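Formiminoglutamase (Trypanosoma cruzi, PDB 4MYK) hydrolyses N-formimino-L-glutamate to L-glutamate and formamide, as an arginase-family enzyme that carries a binuclear manganese centre. Local coordinates at residues I35-Y39 against A97-L101; L66-N71 against V296-Y300; A216-E221 against D263-L267. The protein carries 1 engineered substitution. Residue numbers count along the deposited sequence, not the author numbering.

Contact 1 of 3, residues I35-Y39 against A97-L101; sequences IGFPY and AHEKL
The aromatic ring of Phe37 is gripped in two ways by one turn of helix: a methyl group sits on its face while its rim is aimed at an imidazole. Leu101 CD2 lies 3.7 Å from the centroid of the Phe37 ring and 9° off the ring normal, a nearly axial CH-pi contact. The Phe37 and His98 rings form a T-shaped pair, the edge of Phe37 toward the face of His98, with centroids 5.7 Å apart and planes at 89°. Phe37 chi1 is t (-160°), which carries the ring across to the helix; His98 CA-CB points away, and its m rotamer brings the imidazole back. Phe37 CE1 also lies 3.4 Å from Ala97 O and 3.9 Å from Ala97 CB.

The backbone is extended from Ile35 into Phe37, then turns at Pro38, where Tyr39 N to Phe37 O (2.9 Å) closes an inverse gamma turn. Residues 97-101 are helical, with Leu101 N bonded to Ala97 O at 3.0 Å. The axes of strand 35-37 and helix 97-101 run 10.4 Å apart at 164°, almost antiparallel, as expected where a helix packs on a parallel sheet. Phe37 and Leu101 are in register, CA to CA 7.7 Å. Flanking them, Ile35 CG2 meets Leu101 CD1 at 4.2 Å and Tyr39 CZ meets Ala97 CB at 3.7 Å, while the Tyr39 hydroxyl bonds to Ile89 O.

In the arginase/deacetylase alpha/beta fold, strand 32-37 lies between 83-88 and 114-119; helix 94-110, linking those two in a beta-alpha-beta crossover, packs over strand 32-37, with Pro127 of helix 125-135 touching both His98 and Leu101.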
ATOM      1  N   ILE A  35       3.146 -27.219  11.784  1.00 18.18           N
ATOM      2  CA  ILE A  35       4.441 -27.471  12.404  1.00 18.58           C
ATOM      3  C   ILE A  35       5.215 -26.164  12.439  1.00 16.73           C
ATOM      4  O   ILE A  35       5.339 -25.492  11.425  1.00 16.69           O
ATOM      5  CB  ILE A  35       5.255 -28.533  11.597  1.00 17.88           C
ATOM      6  CG1 ILE A  35       4.511 -29.876  11.567  1.00 19.08           C
ATOM      7  CG2 ILE A  35       6.658 -28.703  12.174  1.00 20.35           C
ATOM      8  CD1 ILE A  35       4.843 -30.758  10.360  1.00 16.84           C
ATOM      9  N   GLY A  36       5.727 -25.797  13.602  1.00 15.94           N
ATOM     10  CA  GLY A  36       6.475 -24.561  13.724  1.00 17.09           C
ATOM     11  C   GLY A  36       7.961 -24.782  13.567  1.00 18.11           C
ATOM     12  O   GLY A  36       8.505 -25.772  14.057  1.00 18.24           O
ATOM     13  N   PHE A  37       8.620 -23.858  12.873  1.00 16.93           N
ATOM     14  CA  PHE A  37      10.074 -23.876  12.761  1.00 16.83           C
ATOM     15  C   PHE A  37      10.683 -22.515  13.141  1.00 16.90           C
ATOM     16  O   PHE A  37      11.011 -21.696  12.268  1.00 17.46           O
ATOM     17  CB  PHE A  37      10.520 -24.333  11.365  1.00 19.83           C
ATOM     18  CG  PHE A  37      11.945 -24.829  11.316  1.00 21.27           C
ATOM     19  CD1 PHE A  37      12.330 -25.949  12.043  1.00 21.72           C
ATOM     20  CD2 PHE A  37      12.892 -24.181  10.545  1.00 18.50           C
ATOM     21  CE1 PHE A  37      13.629 -26.401  12.008  1.00 23.97           C
ATOM     22  CE2 PHE A  37      14.190 -24.628  10.499  1.00 20.08           C
ATOM     23  CZ  PHE A  37      14.562 -25.739  11.231  1.00 25.37           C
ATOM     24  N   PRO A  38      10.852 -22.283  14.459  1.00 19.22           N
ATOM     25  CA  PRO A  38      11.302 -21.003  15.012  1.00 17.75           C
ATOM     26  C   PRO A  38      12.818 -20.790  14.874  1.00 19.96           C
ATOM     27  O   PRO A  38      13.516 -20.724  15.885  1.00 20.20           O
ATOM     28  CB  PRO A  38      10.922 -21.112  16.497  1.00 19.53           C
ATOM     29  CG  PRO A  38      10.450 -22.544  16.722  1.00 19.35           C
ATOM     30  CD  PRO A  38      10.783 -23.323  15.498  1.00 18.62           C
ATOM     31  N   TYR A  39      13.314 -20.687  13.641  1.00 18.85           N
ATOM     32  CA  TYR A  39      14.732 -20.437  13.400  1.00 20.39           C
ATOM     33  C   TYR A  39      14.930 -19.348  12.355  1.00 21.17           C
ATOM     34  O   TYR A  39      14.190 -19.266  11.383  1.00 19.53           O
ATOM     35  CB  TYR A  39      15.458 -21.724  12.997  1.00 23.54           C
ATOM     36  CG  TYR A  39      15.369 -22.783  14.068  1.00 22.80           C
ATOM     37  CD1 TYR A  39      16.321 -22.862  15.075  1.00 25.97           C
ATOM     38  CD2 TYR A  39      14.308 -23.684  14.093  1.00 21.73           C
ATOM     39  CE1 TYR A  39      16.222 -23.825  16.073  1.00 31.39           C
ATOM     40  CE2 TYR A  39      14.199 -24.654  15.085  1.00 23.72           C
ATOM     41  CZ  TYR A  39      15.157 -24.720  16.070  1.00 31.58           C
ATOM     42  OH  TYR A  39      15.048 -25.679  17.050  1.00 33.55           O
ATOM     43  N   ALA A  97      17.827 -29.756  14.082  1.00 22.81           N
ATOM     44  CA  ALA A  97      16.496 -29.179  13.903  1.00 22.78           C
ATOM     45  C   ALA A  97      16.019 -29.393  12.475  1.00 21.65           C
ATOM     46  O   ALA A  97      14.839 -29.598  12.227  1.00 24.14           O
ATOM     47  CB  ALA A  97      16.510 -27.697  14.241  1.00 24.13           C
ATOM     48  N   HIS A  98      16.950 -29.349  11.536  1.00 20.76           N
ATOM     49  CA  HIS A  98      16.642 -29.642  10.147  1.00 21.35           C
ATOM     50  C   HIS A  98      16.227 -31.085   9.957  1.00 21.66           C
ATOM     51  O   HIS A  98      15.324 -31.391   9.182  1.00 19.91           O
ATOM     52  CB  HIS A  98      17.861 -29.357   9.282  1.00 25.08           C
ATOM     53  CG  HIS A  98      18.030 -27.912   8.962  1.00 29.03           C
ATOM     54  ND1 HIS A  98      17.874 -27.413   7.690  1.00 27.04           N
ATOM     55  CD2 HIS A  98      18.297 -26.849   9.756  1.00 33.13           C
ATOM     56  CE1 HIS A  98      18.062 -26.105   7.709  1.00 30.82           C
ATOM     57  NE2 HIS A  98      18.317 -25.738   8.950  1.00 30.42           N
ATOM     58  N   GLU A  99      16.914 -31.972  10.660  1.00 21.89           N
ATOM     59  CA  GLU A  99      16.634 -33.394  10.556  1.00 23.40           C
ATOM     60  C   GLU A  99      15.279 -33.718  11.144  1.00 22.18           C
ATOM     61  O   GLU A  99      14.507 -34.460  10.553  1.00 22.09           O
ATOM     62  CB  GLU A  99      17.705 -34.196  11.282  1.00 24.70           C
ATOM     63  CG  GLU A  99      19.097 -34.044  10.701  1.00 26.20           C
ATOM     64  CD  GLU A  99      20.072 -34.961  11.391  1.00 30.79           C
ATOM     65  OE1 GLU A  99      19.692 -36.119  11.654  1.00 32.46           O
ATOM     66  OE2 GLU A  99      21.207 -34.526  11.687  1.00 42.98           O
ATOM     67  N   LYS A 100      14.991 -33.159  12.312  1.00 20.69           N
ATOM     68  CA  LYS A 100      13.724 -33.426  12.980  1.00 25.01           C
ATOM     69  C   LYS A 100      12.547 -32.814  12.226  1.00 22.84           C
ATOM     70  O   LYS A 100      11.438 -33.352  12.255  1.00 19.58           O
ATOM     71  CB  LYS A 100      13.746 -32.883  14.402  1.00 27.76           C
ATOM     72  CG  LYS A 100      14.890 -33.373  15.240  1.00 25.68           C
ATOM     73  CD  LYS A 100      14.728 -32.830  16.630  1.00 30.73           C
ATOM     74  CE  LYS A 100      13.284 -32.985  17.070  1.00 35.35           C
ATOM     75  NZ  LYS A 100      13.134 -32.916  18.554  1.00 35.03           N
ATOM     76  N   LEU A 101      12.795 -31.679  11.575  1.00 18.74           N
ATOM     77  CA  LEU A 101      11.800 -31.043  10.712  1.00 21.18           C
ATOM     78  C   LEU A 101      11.457 -31.938   9.516  1.00 18.09           C
ATOM     79  O   LEU A 101      10.306 -32.285   9.312  1.00 17.06           O
ATOM     80  CB  LEU A 101      12.281 -29.661  10.233  1.00 20.64           C
ATOM     81  CG  LEU A 101      11.415 -29.002   9.148  1.00 17.99           C
ATOM     82  CD1 LEU A 101       9.964 -28.903   9.609  1.00 19.98           C
ATOM     83  CD2 LEU A 101      11.946 -27.639   8.735  1.00 16.68           C
TER

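Contact 2 of 3, residues L66-N71 against V296-Y300; sequences LGSVNN and VYMFY
Three residues, Tyr300, Leu66 and Tyr297, bury the most surface where helix 290-306 of the arginase/deacetylase alpha/beta fold receives the irregular segment 66-71, which ends in the short strand 70-71. Tyr300 (92 Å²) has chi1 t (167°), and its ring extends over the backbone of Gly67: Gly67 CA lies 3.8 Å from the ring centroid, 27° off the normal, and Gly67 C is 3.4 Å from Tyr300 CE1. Gly67 has phi/psi 91/89, and an ideal CB there would come 2.6 Å from Tyr300 CD1, so both backbone and packing suit a residue without a side chain. CA atoms of Gly67 and Tyr300 are 6.0 Å apart.

Leu66 (79 Å², rotamer mt) points at the helix; its CD1 stands 4.0 Å from the Tyr297 ring centroid, 22° off the normal, and its CB is 4.0 Å from Val296 CG1. The ring of Tyr297 (47 Å²; chi1 m) is brought to Leu66 although its CA-CB bond points sideways. One water bridges Gly67 N (2.9 Å) and Tyr297 OH (2.8 Å).

The second subunit packs here too, its Ser188 against Tyr300 and its Gln189 against Tyr297, which places the contact at a subunit interface. Just beyond the segment, Leu74 N donates to Asn71 OD1. At the tip of Tyr300, OH donates to Ser68 O at 2.6 Å and accepts from Asn71 ND2 at 3.2 Å.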
ATOM      1  N   LEU A  66      -8.513 -15.539  14.108  1.00 18.84           N
ATOM      2  CA  LEU A  66      -8.972 -15.101  12.796  1.00 20.08           C
ATOM      3  C   LEU A  66      -9.635 -16.202  11.977  1.00 20.22           C
ATOM      4  O   LEU A  66      -9.462 -17.388  12.253  1.00 19.52           O
ATOM      5  CB  LEU A  66      -7.807 -14.508  11.993  1.00 20.02           C
ATOM      6  CG  LEU A  66      -6.981 -13.408  12.661  1.00 19.25           C
ATOM      7  CD1 LEU A  66      -5.958 -12.867  11.701  1.00 16.34           C
ATOM      8  CD2 LEU A  66      -7.903 -12.301  13.139  1.00 21.43           C
ATOM      9  N   GLY A  67     -10.409 -15.782  10.978  1.00 23.25           N
ATOM     10  CA  GLY A  67     -10.861 -16.645   9.897  1.00 23.61           C
ATOM     11  C   GLY A  67     -12.181 -17.378  10.065  1.00 19.57           C
ATOM     12  O   GLY A  67     -12.197 -18.512  10.521  1.00 20.56           O
ATOM     13  N   SER A  68     -13.283 -16.757   9.666  1.00 19.11           N
ATOM     14  CA  SER A  68     -14.573 -17.425   9.742  1.00 21.71           C
ATOM     15  C   SER A  68     -14.572 -18.737   8.954  1.00 21.11           C
ATOM     16  O   SER A  68     -14.315 -18.739   7.751  1.00 20.73           O
ATOM     17  CB  SER A  68     -15.685 -16.500   9.239  1.00 27.47           C
ATOM     18  OG  SER A  68     -15.734 -15.304   9.999  1.00 27.83           O
ATOM     19  N   VAL A  69     -14.859 -19.851   9.636  1.00 22.43           N
ATOM     20  CA  VAL A  69     -14.881 -21.171   8.987  1.00 21.51           C
ATOM     21  C   VAL A  69     -15.889 -21.256   7.836  1.00 20.60           C
ATOM     22  O   VAL A  69     -15.638 -21.920   6.830  1.00 19.92           O
ATOM     23  CB  VAL A  69     -15.137 -22.312   9.992  1.00 23.28           C
ATOM     24  CG1 VAL A  69     -14.099 -22.266  11.097  1.00 25.56           C
ATOM     25  CG2 VAL A  69     -16.530 -22.215  10.576  1.00 30.06           C
ATOM     26  N   ASN A  70     -17.026 -20.581   7.975  1.00 22.09           N
ATOM     27  CA  ASN A  70     -17.918 -20.444   6.835  1.00 21.05           C
ATOM     28  C   ASN A  70     -17.821 -19.056   6.245  1.00 20.37           C
ATOM     29  O   ASN A  70     -18.198 -18.072   6.883  1.00 21.47           O
ATOM     30  CB  ASN A  70     -19.359 -20.755   7.204  1.00 27.58           C
ATOM     31  CG  ASN A  70     -20.241 -20.955   5.983  1.00 23.77           C
ATOM     32  OD1 ASN A  70     -19.771 -20.945   4.841  1.00 20.56           O
ATOM     33  ND2 ASN A  70     -21.531 -21.148   6.223  1.00 24.06           N
ATOM     34  N   ASN A  71     -17.290 -18.994   5.029  1.00 20.02           N
ATOM     35  CA  ASN A  71     -17.064 -17.743   4.336  1.00 17.85           C
ATOM     36  C   ASN A  71     -18.120 -17.586   3.257  1.00 20.91           C
ATOM     37  O   ASN A  71     -18.132 -18.326   2.273  1.00 21.04           O
ATOM     38  CB  ASN A  71     -15.667 -17.736   3.718  1.00 16.85           C
ATOM     39  CG  ASN A  71     -15.335 -16.421   3.029  1.00 18.69           C
ATOM     40  OD1 ASN A  71     -16.136 -15.880   2.273  1.00 17.13           O
ATOM     41  ND2 ASN A  71     -14.139 -15.906   3.285  1.00 20.13           N
ATOM     42  N   VAL A 296      -1.661 -15.395   8.686  1.00 14.63           N
ATOM     43  CA  VAL A 296      -2.770 -16.250   9.129  1.00 14.38           C
ATOM     44  C   VAL A 296      -3.895 -16.263   8.089  1.00 15.39           C
ATOM     45  O   VAL A 296      -4.479 -17.308   7.816  1.00 15.87           O
ATOM     46  CB  VAL A 296      -3.308 -15.844  10.538  1.00 14.84           C
ATOM     47  CG1 VAL A 296      -4.577 -16.602  10.874  1.00 14.71           C
ATOM     48  CG2 VAL A 296      -2.241 -16.078  11.621  1.00 16.11           C
ATOM     49  N   TYR A 297      -4.177 -15.104   7.500  1.00 13.58           N
ATOM     50  CA  TYR A 297      -5.214 -15.006   6.479  1.00 14.22           C
ATOM     51  C   TYR A 297      -4.849 -15.767   5.210  1.00 14.99           C
ATOM     52  O   TYR A 297      -5.710 -16.314   4.531  1.00 15.21           O
ATOM     53  CB  TYR A 297      -5.524 -13.546   6.157  1.00 16.50           C
ATOM     54  CG  TYR A 297      -6.519 -12.916   7.114  1.00 15.72           C
ATOM     55  CD1 TYR A 297      -7.727 -13.545   7.396  1.00 14.82           C
ATOM     56  CD2 TYR A 297      -6.259 -11.695   7.722  1.00 16.19           C
ATOM     57  CE1 TYR A 297      -8.639 -12.980   8.268  1.00 18.93           C
ATOM     58  CE2 TYR A 297      -7.170 -11.120   8.590  1.00 15.57           C
ATOM     59  CZ  TYR A 297      -8.358 -11.767   8.862  1.00 20.59           C
ATOM     60  OH  TYR A 297      -9.276 -11.202   9.722  1.00 23.40           O
ATOM     61  N   MET A 298      -3.561 -15.810   4.900  1.00 16.42           N
ATOM     62  CA  MET A 298      -3.069 -16.622   3.793  1.00 14.09           C
ATOM     63  C   MET A 298      -3.318 -18.120   4.031  1.00 15.36           C
ATOM     64  O   MET A 298      -3.800 -18.831   3.141  1.00 16.47           O
ATOM     65  CB  MET A 298      -1.583 -16.353   3.571  1.00 11.89           C
ATOM     66  CG  MET A 298      -1.289 -15.064   2.833  1.00 12.92           C
ATOM     67  SD  MET A 298       0.478 -14.703   2.709  1.00 15.77           S
ATOM     68  CE  MET A 298       1.081 -16.078   1.730  1.00 15.28           C
ATOM     69  N   PHE A 299      -2.967 -18.594   5.225  1.00 14.26           N
ATOM     70  CA  PHE A 299      -3.240 -19.979   5.648  1.00 14.60           C
ATOM     71  C   PHE A 299      -4.751 -20.251   5.653  1.00 14.68           C
ATOM     72  O   PHE A 299      -5.218 -21.301   5.219  1.00 15.46           O
ATOM     73  CB  PHE A 299      -2.640 -20.222   7.043  1.00 15.27           C
ATOM     74  CG  PHE A 299      -3.100 -21.499   7.700  1.00 14.52           C
ATOM     75  CD1 PHE A 299      -2.596 -22.723   7.297  1.00 15.33           C
ATOM     76  CD2 PHE A 299      -4.025 -21.469   8.737  1.00 13.88           C
ATOM     77  CE1 PHE A 299      -3.022 -23.892   7.895  1.00 15.34           C
ATOM     78  CE2 PHE A 299      -4.453 -22.634   9.343  1.00 13.41           C
ATOM     79  CZ  PHE A 299      -3.949 -23.843   8.925  1.00 17.55           C
ATOM     80  N   TYR A 300      -5.500 -19.278   6.156  1.00 15.08           N
ATOM     81  CA  TYR A 300      -6.950 -19.327   6.173  1.00 15.16           C
ATOM     82  C   TYR A 300      -7.531 -19.598   4.780  1.00 14.95           C
ATOM     83  O   TYR A 300      -8.401 -20.447   4.618  1.00 16.24           O
ATOM     84  CB  TYR A 300      -7.498 -18.012   6.740  1.00 15.99           C
ATOM     85  CG  TYR A 300      -8.980 -17.821   6.517  1.00 18.37           C
ATOM     86  CD1 TYR A 300      -9.906 -18.604   7.193  1.00 20.06           C
ATOM     87  CD2 TYR A 300      -9.452 -16.867   5.631  1.00 17.04           C
ATOM     88  CE1 TYR A 300     -11.262 -18.446   6.990  1.00 17.65           C
ATOM     89  CE2 TYR A 300     -10.806 -16.705   5.414  1.00 17.02           C
ATOM     90  CZ  TYR A 300     -11.709 -17.498   6.100  1.00 19.25           C
ATOM     91  OH  TYR A 300     -13.065 -17.344   5.901  1.00 18.83           O
TER
HETATM   92  O   HOH W   1     -11.109 -13.013  10.856  1.00 19.93           O

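Contact 3 of 3, residues A216-E221 against D263-L267; sequences AVAALE and DMCFL
Helices 216-227 and 258-270 run side by side in the same general direction, their local axes 9.2 Å apart and crossing at -36°. Val217 and Met264 mark the register, CA to CA 5.4 Å. Both segments are regular alpha-helix, held by bonds such as Glu221 N to Val217 O (2.8 Å) and Leu267 N to Asp263 O (3.2 Å).

Leucine rotamers set the packing. Leu220 (chi1 -178°, chi2 60°) and Leu267 (chi1 176°, chi2 63°) are both tp and both point across the interface. Leu267 buries the most, 89 Å²: its CD2 is 3.3 Å from Val217 O, 3.8 Å from Val217 CG1, 3.8 Å from Leu220 CG and 3.6 Å from Glu221 CG. Leu220 answers with CD2 at 3.5 Å from Met264 O and 3.6 Å from Met264 CB. Met264 leaves its helix sideways, and its m chi1 places CG 4.0 Å from Ala216 CB; chi2 t and chi3 p then set SD and CE. Val217, with chi1 t (165°), sets CG2 3.5 Å from Asp263 CB. Glu221 also starts sideways, and its m rotamer brings the methylene part of the chain to Leu267.

Toward the parallel sheet, Phe183 touches both Leu220 and Met264, while Phe233 meets Leu220 and Phe235 meets Met264. The two helices therefore pack as neighbours on one face of the sheet in this alpha/beta fold.

No hydrogen bond crosses between the segments, and Asp263 OD1 bonds instead to Gln259 NE2 of its own helix. Close apolar fit thus dominates, with the acidic residues contributing Asp263 CB and Glu221 CG at the interface edge.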
ATOM      1  N   ALA A 216      -2.303 -13.196 -10.955  1.00 17.67           N
ATOM      2  CA  ALA A 216      -1.508 -14.067 -10.092  1.00 16.43           C
ATOM      3  C   ALA A 216      -2.022 -15.504 -10.086  1.00 16.74           C
ATOM      4  O   ALA A 216      -1.252 -16.455 -10.197  1.00 15.08           O
ATOM      5  CB  ALA A 216      -1.456 -13.513  -8.679  1.00 17.89           C
ATOM      6  N   VAL A 217      -3.336 -15.649  -9.966  1.00 20.69           N
ATOM      7  CA  VAL A 217      -3.959 -16.964  -9.909  1.00 19.01           C
ATOM      8  C   VAL A 217      -3.759 -17.734 -11.220  1.00 19.71           C
ATOM      9  O   VAL A 217      -3.388 -18.907 -11.196  1.00 19.76           O
ATOM     10  CB  VAL A 217      -5.460 -16.858  -9.511  1.00 18.27           C
ATOM     11  CG1 VAL A 217      -6.198 -18.151  -9.796  1.00 19.73           C
ATOM     12  CG2 VAL A 217      -5.591 -16.475  -8.044  1.00 18.53           C
ATOM     13  N   ALA A 218      -3.986 -17.063 -12.353  1.00 20.81           N
ATOM     14  CA  ALA A 218      -3.761 -17.652 -13.677  1.00 23.41           C
ATOM     15  C   ALA A 218      -2.297 -18.032 -13.893  1.00 18.10           C
ATOM     16  O   ALA A 218      -1.991 -19.089 -14.441  1.00 21.73           O
ATOM     17  CB  ALA A 218      -4.217 -16.698 -14.773  1.00 18.61           C
ATOM     18  N   ALA A 219      -1.397 -17.151 -13.479  1.00 17.45           N
ATOM     19  CA  ALA A 219       0.024 -17.423 -13.560  1.00 16.76           C
ATOM     20  C   ALA A 219       0.377 -18.625 -12.692  1.00 18.90           C
ATOM     21  O   ALA A 219       1.165 -19.471 -13.095  1.00 17.14           O
ATOM     22  CB  ALA A 219       0.813 -16.201 -13.113  1.00 18.12           C
ATOM     23  N   LEU A 220      -0.208 -18.687 -11.496  1.00 16.65           N
ATOM     24  CA  LEU A 220       0.012 -19.809 -10.578  1.00 18.61           C
ATOM     25  C   LEU A 220      -0.615 -21.124 -11.072  1.00 18.98           C
ATOM     26  O   LEU A 220      -0.112 -22.199 -10.785  1.00 18.67           O
ATOM     27  CB  LEU A 220      -0.511 -19.479  -9.180  1.00 16.93           C
ATOM     28  CG  LEU A 220      -0.288 -20.567  -8.128  1.00 16.79           C
ATOM     29  CD1 LEU A 220       1.184 -20.839  -7.965  1.00 16.20           C
ATOM     30  CD2 LEU A 220      -0.876 -20.144  -6.821  1.00 18.00           C
ATOM     31  N   GLU A 221      -1.719 -21.042 -11.805  1.00 18.23           N
ATOM     32  CA  GLU A 221      -2.268 -22.222 -12.462  1.00 20.48           C
ATOM     33  C   GLU A 221      -1.238 -22.780 -13.424  1.00 20.14           C
ATOM     34  O   GLU A 221      -0.940 -23.978 -13.429  1.00 20.04           O
ATOM     35  CB  GLU A 221      -3.552 -21.875 -13.207  1.00 21.86           C
ATOM     36  CG  GLU A 221      -4.744 -21.748 -12.280  1.00 24.78           C
ATOM     37  CD  GLU A 221      -5.969 -21.170 -12.962  1.00 32.42           C
ATOM     38  OE1 GLU A 221      -5.837 -20.636 -14.085  1.00 32.78           O
ATOM     39  OE2 GLU A 221      -7.060 -21.240 -12.359  1.00 32.60           O
ATOM     40  N   ASP A 263      -5.656 -15.064  -2.765  1.00 14.07           N
ATOM     41  CA  ASP A 263      -6.179 -15.731  -3.949  1.00 14.79           C
ATOM     42  C   ASP A 263      -5.306 -16.906  -4.387  1.00 16.36           C
ATOM     43  O   ASP A 263      -5.822 -17.924  -4.854  1.00 16.52           O
ATOM     44  CB  ASP A 263      -6.324 -14.741  -5.100  1.00 15.89           C
ATOM     45  CG  ASP A 263      -7.468 -13.757  -4.893  1.00 16.94           C
ATOM     46  OD1 ASP A 263      -8.091 -13.774  -3.819  1.00 18.63           O
ATOM     47  OD2 ASP A 263      -7.742 -12.968  -5.815  1.00 19.21           O
ATOM     48  N   MET A 264      -3.991 -16.758  -4.247  1.00 12.62           N
ATOM     49  CA  MET A 264      -3.057 -17.823  -4.621  1.00 15.42           C
ATOM     50  C   MET A 264      -3.090 -18.977  -3.634  1.00 14.65           C
ATOM     51  O   MET A 264      -2.974 -20.139  -4.018  1.00 18.59           O
ATOM     52  CB  MET A 264      -1.628 -17.291  -4.706  1.00 18.20           C
ATOM     53  CG  MET A 264      -1.362 -16.333  -5.849  1.00 14.19           C
ATOM     54  SD  MET A 264       0.241 -15.536  -5.617  1.00 16.18           S
ATOM     55  CE  MET A 264       1.338 -16.952  -5.666  1.00 14.18           C
ATOM     56  N   CYS A 265      -3.219 -18.652  -2.353  1.00 14.90           N
ATOM     57  CA  CYS A 265      -3.344 -19.673  -1.320  1.00 14.70           C
ATOM     58  C   CYS A 265      -4.644 -20.481  -1.459  1.00 16.33           C
ATOM     59  O   CYS A 265      -4.643 -21.694  -1.267  1.00 14.50           O
ATOM     60  CB  CYS A 265      -3.217 -19.052   0.072  1.00 16.23           C
ATOM     61  SG  CYS A 265      -1.522 -18.588   0.442  1.00 14.39           S
ATOM     62  N   PHE A 266      -5.735 -19.803  -1.817  1.00 15.69           N
ATOM     63  CA  PHE A 266      -6.991 -20.489  -2.094  1.00 15.68           C
ATOM     64  C   PHE A 266      -6.848 -21.476  -3.263  1.00 18.76           C
ATOM     65  O   PHE A 266      -7.319 -22.612  -3.184  1.00 18.08           O
ATOM     66  CB  PHE A 266      -8.103 -19.488  -2.385  1.00 16.21           C
ATOM     67  CG  PHE A 266      -9.482 -20.109  -2.429  1.00 19.95           C
ATOM     68  CD1 PHE A 266      -9.960 -20.697  -3.590  1.00 20.99           C
ATOM     69  CD2 PHE A 266     -10.297 -20.101  -1.308  1.00 17.39           C
ATOM     70  CE1 PHE A 266     -11.230 -21.267  -3.627  1.00 23.85           C
ATOM     71  CE2 PHE A 266     -11.563 -20.665  -1.341  1.00 21.26           C
ATOM     72  CZ  PHE A 266     -12.028 -21.251  -2.496  1.00 18.90           C
ATOM     73  N   LEU A 267      -6.203 -21.045  -4.345  1.00 18.98           N
ATOM     74  CA  LEU A 267      -5.985 -21.927  -5.490  1.00 19.87           C
ATOM     75  C   LEU A 267      -5.209 -23.163  -5.050  1.00 19.71           C
ATOM     76  O   LEU A 267      -5.635 -24.285  -5.301  1.00 20.56           O
ATOM     77  CB  LEU A 267      -5.248 -21.194  -6.627  1.00 19.35           C
ATOM     78  CG  LEU A 267      -4.842 -21.970  -7.895  1.00 20.89           C
ATOM     79  CD1 LEU A 267      -6.051 -22.508  -8.640  1.00 18.83           C
ATOM     80  CD2 LEU A 267      -4.002 -21.081  -8.813  1.00 20.47           C
TER

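How the contacts relate
Contacts 1 and 2 are buried, whereas contact 3 is only partly so, with Glu221 exposed at its margin. Contact 1 joins a helix to a sheet strand, contact 3 pairs two helices, and contact 2 holds an irregular segment on a helix. None shares a helix or strand with another, yet contacts 2 and 3 touch through neighbouring helices, Met298 O lying 3.1 Å from Cys265 CB. Contacts 1 and 3 stand on opposite sides of the chain's centre, their centres about 27 Å apart. Aromatic and aliphatic packing makes contact 1, aliphatic packing contact 3; contact 2 alone adds direct hydrogen bonds and meets another subunit.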